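Family 88 glycosyl hydrolase (Bacteroides thetaiotaomicron, PDB 5NOA) probably acts as a polysaccharide lyase that removes rhamnose caps from complex arabinogalactan proteins, although its relatives are generally hydrolases. Local coordinates at residues I37-H48 / L71-Y80. Residues are numbered along the deposited sequence; the frame is centred on the assembly and turned at random.
Sequences IHKVNGYWQTNH and LTNKPEYLEY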
loop_
_atom_site.group_PDB
_atom_site.type_symbol
_atom_site.label_atom_id
_atom_site.label_comp_id
_atom_site.label_asym_id
_atom_site.label_seq_id
_atom_site.Cartn_x
_atom_site.Cartn_y
_atom_site.Cartn_z
ATOM N N ILE A 37 10.364 -13.627 -6.460
ATOM C CA ILE A 37 8.941 -13.560 -6.145
ATOM C C ILE A 37 8.393 -14.920 -5.698
ATOM O O ILE A 37 7.723 -15.009 -4.680
ATOM C CB ILE A 37 8.138 -13.025 -7.354
ATOM C CG1 ILE A 37 8.422 -11.534 -7.532
ATOM C CG2 ILE A 37 6.638 -13.239 -7.216
ATOM C CD1 ILE A 37 8.055 -10.972 -8.893
ATOM N N HIS A 38 8.727 -15.982 -6.435
ATOM C CA HIS A 38 8.250 -17.294 -6.052
ATOM C C HIS A 38 8.866 -17.778 -4.730
ATOM O O HIS A 38 8.198 -18.406 -3.907
ATOM C CB HIS A 38 8.486 -18.294 -7.176
ATOM C CG HIS A 38 7.642 -18.020 -8.363
ATOM N ND1 HIS A 38 6.280 -17.805 -8.253
ATOM C CD2 HIS A 38 7.936 -17.954 -9.679
ATOM C CE1 HIS A 38 5.787 -17.591 -9.467
ATOM N NE2 HIS A 38 6.766 -17.698 -10.348
ATOM N N LYS A 39 10.137 -17.457 -4.499
ATOM C CA LYS A 39 10.788 -17.845 -3.247
ATOM C C LYS A 39 10.107 -17.157 -2.044
ATOM O O LYS A 39 9.823 -17.772 -1.038
ATOM C CB LYS A 39 12.267 -17.498 -3.309
ATOM C CG LYS A 39 13.095 -17.983 -2.136
ATOM C CD LYS A 39 14.568 -17.608 -2.307
ATOM C CE LYS A 39 14.806 -16.094 -2.486
ATOM N NZ LYS A 39 16.036 -15.527 -1.840
ATOM N N VAL A 40 9.848 -15.873 -2.185
ATOM C CA VAL A 40 9.246 -15.063 -1.145
ATOM C C VAL A 40 7.800 -15.478 -0.882
ATOM O O VAL A 40 7.378 -15.644 0.264
ATOM C CB VAL A 40 9.348 -13.569 -1.530
ATOM C CG1 VAL A 40 8.497 -12.680 -0.662
ATOM C CG2 VAL A 40 10.812 -13.138 -1.460
ATOM N N ASN A 41 7.016 -15.552 -1.944
ATOM C CA ASN A 41 5.611 -15.855 -1.782
ATOM C C ASN A 41 5.417 -17.288 -1.331
ATOM O O ASN A 41 4.558 -17.593 -0.501
ATOM C CB ASN A 41 4.831 -15.511 -3.033
ATOM C CG ASN A 41 3.405 -15.099 -2.759
ATOM O OD1 ASN A 41 3.113 -14.681 -1.647
ATOM N ND2 ASN A 41 2.526 -15.179 -3.742
ATOM N N GLY A 42 6.245 -18.189 -1.852
ATOM C CA GLY A 42 6.233 -19.572 -1.396
ATOM C C GLY A 42 6.577 -19.707 0.072
ATOM O O GLY A 42 5.926 -20.486 0.807
ATOM N N TYR A 43 7.609 -18.985 0.523
ATOM C CA TYR A 43 7.999 -19.009 1.938
ATOM C C TYR A 43 6.789 -18.583 2.787
ATOM O O TYR A 43 6.470 -19.210 3.807
ATOM C CB TYR A 43 9.214 -18.114 2.167
ATOM C CG TYR A 43 9.612 -18.001 3.598
ATOM C CD1 TYR A 43 10.458 -18.911 4.195
ATOM C CD2 TYR A 43 9.112 -16.980 4.381
ATOM C CE1 TYR A 43 10.824 -18.781 5.527
ATOM C CE2 TYR A 43 9.448 -16.847 5.712
ATOM C CZ TYR A 43 10.297 -17.754 6.283
ATOM O OH TYR A 43 10.622 -17.612 7.595
ATOM N N TRP A 44 6.173 -17.481 2.381
ATOM C CA TRP A 44 5.072 -16.963 3.179
ATOM C C TRP A 44 3.928 -17.989 3.251
ATOM O O TRP A 44 3.399 -18.310 4.323
ATOM C CB TRP A 44 4.572 -15.636 2.651
ATOM C CG TRP A 44 3.505 -15.127 3.490
ATOM C CD1 TRP A 44 2.155 -15.287 3.274
ATOM C CD2 TRP A 44 3.638 -14.485 4.726
ATOM N NE1 TRP A 44 1.450 -14.768 4.294
ATOM C CE2 TRP A 44 2.315 -14.227 5.202
ATOM C CE3 TRP A 44 4.717 -14.071 5.488
ATOM C CZ2 TRP A 44 2.068 -13.644 6.435
ATOM C CZ3 TRP A 44 4.443 -13.404 6.721
ATOM C CH2 TRP A 44 3.135 -13.212 7.152
ATOM N N GLN A 45 3.532 -18.499 2.098
ATOM C CA GLN A 45 2.371 -19.408 2.067
ATOM C C GLN A 45 2.644 -20.742 2.775
ATOM O O GLN A 45 1.772 -21.270 3.463
ATOM C CB GLN A 45 1.871 -19.594 0.647
ATOM C CG GLN A 45 1.296 -18.308 0.092
ATOM C CD GLN A 45 0.785 -18.370 -1.332
ATOM O OE1 GLN A 45 0.832 -19.415 -1.989
ATOM N NE2 GLN A 45 0.309 -17.232 -1.837
ATOM N N THR A 46 3.888 -21.220 2.650
ATOM C CA THR A 46 4.297 -22.434 3.357
ATOM C C THR A 46 4.191 -22.273 4.857
ATOM O O THR A 46 3.799 -23.200 5.570
ATOM C CB THR A 46 5.743 -22.827 2.958
ATOM O OG1 THR A 46 5.715 -23.228 1.594
ATOM C CG2 THR A 46 6.297 -23.943 3.814
ATOM N N ASN A 47 4.585 -21.109 5.343
ATOM C CA ASN A 47 4.607 -20.864 6.766
ATOM C C ASN A 47 3.254 -20.386 7.336
ATOM O O ASN A 47 3.095 -20.295 8.538
ATOM C CB ASN A 47 5.754 -19.893 7.043
ATOM C CG ASN A 47 7.094 -20.591 7.006
ATOM O OD1 ASN A 47 7.394 -21.324 7.923
ATOM N ND2 ASN A 47 7.879 -20.417 5.943
ATOM N N HIS A 48 2.294 -20.107 6.449
ATOM C CA HIS A 48 0.937 -19.676 6.826
ATOM C C HIS A 48 -0.137 -20.494 6.096
ATOM O O HIS A 48 -0.884 -19.959 5.297
ATOM C CB HIS A 48 0.788 -18.185 6.597
ATOM C CG HIS A 48 1.763 -17.398 7.382
ATOM N ND1 HIS A 48 3.044 -17.140 6.950
ATOM C CD2 HIS A 48 1.672 -16.893 8.631
ATOM C CE1 HIS A 48 3.692 -16.474 7.889
ATOM N NE2 HIS A 48 2.881 -16.308 8.917
ATOM N N LEU A 71 1.032 -11.220 -12.298
ATOM C CA LEU A 71 2.309 -11.281 -13.013
ATOM C C LEU A 71 2.634 -12.673 -13.520
ATOM O O LEU A 71 3.073 -12.809 -14.660
ATOM C CB LEU A 71 3.446 -10.803 -12.110
ATOM C CG LEU A 71 4.799 -10.672 -12.781
ATOM C CD1 LEU A 71 4.866 -9.357 -13.532
ATOM C CD2 LEU A 71 5.924 -10.720 -11.747
ATOM N N THR A 72 2.449 -13.676 -12.671
ATOM C CA THR A 72 2.996 -15.011 -12.918
ATOM C C THR A 72 1.970 -16.065 -13.277
ATOM O O THR A 72 2.342 -17.134 -13.759
ATOM C CB THR A 72 3.757 -15.557 -11.691
ATOM O OG1 THR A 72 2.849 -15.856 -10.621
ATOM C CG2 THR A 72 4.809 -14.604 -11.218
ATOM N N ASN A 73 0.698 -15.825 -12.997
ATOM C CA ASN A 73 -0.360 -16.821 -13.239
ATOM C C ASN A 73 -0.211 -18.128 -12.480
ATOM O O ASN A 73 -0.839 -19.112 -12.826
ATOM C CB ASN A 73 -0.562 -17.034 -14.748
ATOM C CG ASN A 73 -1.085 -15.781 -15.416
ATOM O OD1 ASN A 73 -0.385 -15.125 -16.184
ATOM N ND2 ASN A 73 -2.318 -15.429 -15.098
ATOM N N LYS A 74 0.527 -18.126 -11.373
ATOM C CA LYS A 74 0.722 -19.372 -10.637
ATOM C C LYS A 74 -0.594 -19.743 -9.907
ATOM O O LYS A 74 -1.074 -18.998 -9.052
ATOM C CB LYS A 74 1.871 -19.246 -9.641
ATOM C CG LYS A 74 2.178 -20.540 -8.929
ATOM C CD LYS A 74 3.530 -20.533 -8.242
ATOM C CE LYS A 74 3.879 -21.930 -7.797
ATOM N NZ LYS A 74 5.273 -21.946 -7.316
ATOM N N PRO A 75 -1.187 -20.910 -10.227
ATOM C CA PRO A 75 -2.532 -21.192 -9.723
ATOM C C PRO A 75 -2.642 -21.213 -8.215
ATOM O O PRO A 75 -3.667 -20.817 -7.682
ATOM C CB PRO A 75 -2.866 -22.585 -10.307
ATOM C CG PRO A 75 -1.967 -22.769 -11.420
ATOM C CD PRO A 75 -0.769 -21.905 -11.237
ATOM N N GLU A 76 -1.612 -21.686 -7.539
ATOM C CA GLU A 76 -1.595 -21.734 -6.101
ATOM C C GLU A 76 -1.814 -20.355 -5.481
ATOM O O GLU A 76 -2.392 -20.258 -4.380
ATOM C CB GLU A 76 -0.271 -22.321 -5.603
ATOM C CG GLU A 76 -0.110 -23.800 -5.902
ATOM C CD GLU A 76 0.541 -24.148 -7.238
ATOM O OE1 GLU A 76 0.583 -23.329 -8.203
ATOM O OE2 GLU A 76 0.997 -25.324 -7.315
ATOM N N TYR A 77 -1.350 -19.289 -6.118
ATOM C CA TYR A 77 -1.542 -17.966 -5.554
ATOM C C TYR A 77 -2.983 -17.548 -5.564
ATOM O O TYR A 77 -3.502 -17.035 -4.589
ATOM C CB TYR A 77 -0.642 -16.928 -6.250
ATOM C CG TYR A 77 0.856 -17.211 -6.148
ATOM C CD1 TYR A 77 1.383 -18.095 -5.236
ATOM C CD2 TYR A 77 1.740 -16.536 -6.958
ATOM C CE1 TYR A 77 2.743 -18.340 -5.156
ATOM C CE2 TYR A 77 3.110 -16.755 -6.899
ATOM C CZ TYR A 77 3.616 -17.666 -5.999
ATOM O OH TYR A 77 4.964 -17.912 -5.953
ATOM N N LEU A 78 -3.649 -17.813 -6.678
ATOM C CA LEU A 78 -5.088 -17.517 -6.757
ATOM C C LEU A 78 -5.864 -18.300 -5.708
ATOM O O LEU A 78 -6.715 -17.761 -5.010
ATOM C CB LEU A 78 -5.609 -17.823 -8.151
ATOM C CG LEU A 78 -7.112 -17.611 -8.362
ATOM C CD1 LEU A 78 -7.489 -16.166 -8.064
ATOM C CD2 LEU A 78 -7.489 -17.985 -9.783
ATOM N N GLU A 79 -5.532 -19.578 -5.581
ATOM C CA GLU A 79 -6.198 -20.404 -4.605
ATOM C C GLU A 79 -6.020 -19.910 -3.175
ATOM O O GLU A 79 -6.945 -19.989 -2.365
ATOM C CB GLU A 79 -5.784 -21.869 -4.759
ATOM C CG GLU A 79 -6.302 -22.471 -6.077
ATOM C CD GLU A 79 -7.780 -22.158 -6.399
ATOM O OE1 GLU A 79 -8.651 -22.570 -5.592
ATOM O OE2 GLU A 79 -8.074 -21.506 -7.468
ATOM N N TYR A 80 -4.850 -19.381 -2.859
ATOM C CA TYR A 80 -4.576 -18.893 -1.522
ATOM C C TYR A 80 -5.435 -17.687 -1.171
ATOM O O TYR A 80 -6.006 -17.626 -0.093
ATOM C CB TYR A 80 -3.086 -18.561 -1.411
ATOM C CG TYR A 80 -2.600 -18.378 0.005
ATOM C CD1 TYR A 80 -2.295 -19.452 0.803
ATOM C CD2 TYR A 80 -2.394 -17.101 0.533
ATOM C CE1 TYR A 80 -1.853 -19.303 2.090
ATOM C CE2 TYR A 80 -1.928 -16.942 1.809
ATOM C CZ TYR A 80 -1.646 -18.040 2.573
ATOM O OH TYR A 80 -1.160 -17.853 3.858
HETATM O O HOH W 1 5.867 -20.141 -4.873
HETATM O O HOH W 2 -1.490 -15.539 5.113
#
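Ile37 opens the contact by laying CD1 against Leu71 CD2, a small apolar touch 3.6 Å long. In the next residue, His38, CG is anti to the carbonyl carbon (chi1 -68°), directing the ring so that ND1 meets Tyr77 OH at 2.7 Å in a nearly straight hydrogen bond (175°). That hydroxyl lies at the imidazole edge, the two rings meeting rim to rim, and His38 CE1 also meets Thr72 CG2. A water held by His38 O, Tyr77 OH and Lys74 NZ ties a third side chain to this pair. Asn41 then places ND2 over the centre of the Tyr77 ring, 3.2 Å above its plane, while Lys74 CD covers the opposite face; Asn41 OD1 is hydrogen-bonded to Tyr61 OH and ND2 to Asn65 OD1, both on helix 56-72. Tyr77 is thus a knob in a hole formed by His38, Asn41, Gly42 and Gln45, where helical segments 37-47 and 75-80 run at 41° in what is, as in family 88 relatives, probably an (alpha/alpha)6 barrel. Gln45, extended beyond CG, stacks its amide on Tyr80, planes 14° apart, with CG over the ring centre and NE2 bonded to Tyr61 OH. At the helix end, His48 O receives Tyr80 OH at 2.6 Å on an in-plane lone pair, and a water links that hydroxyl to Trp44 NE1.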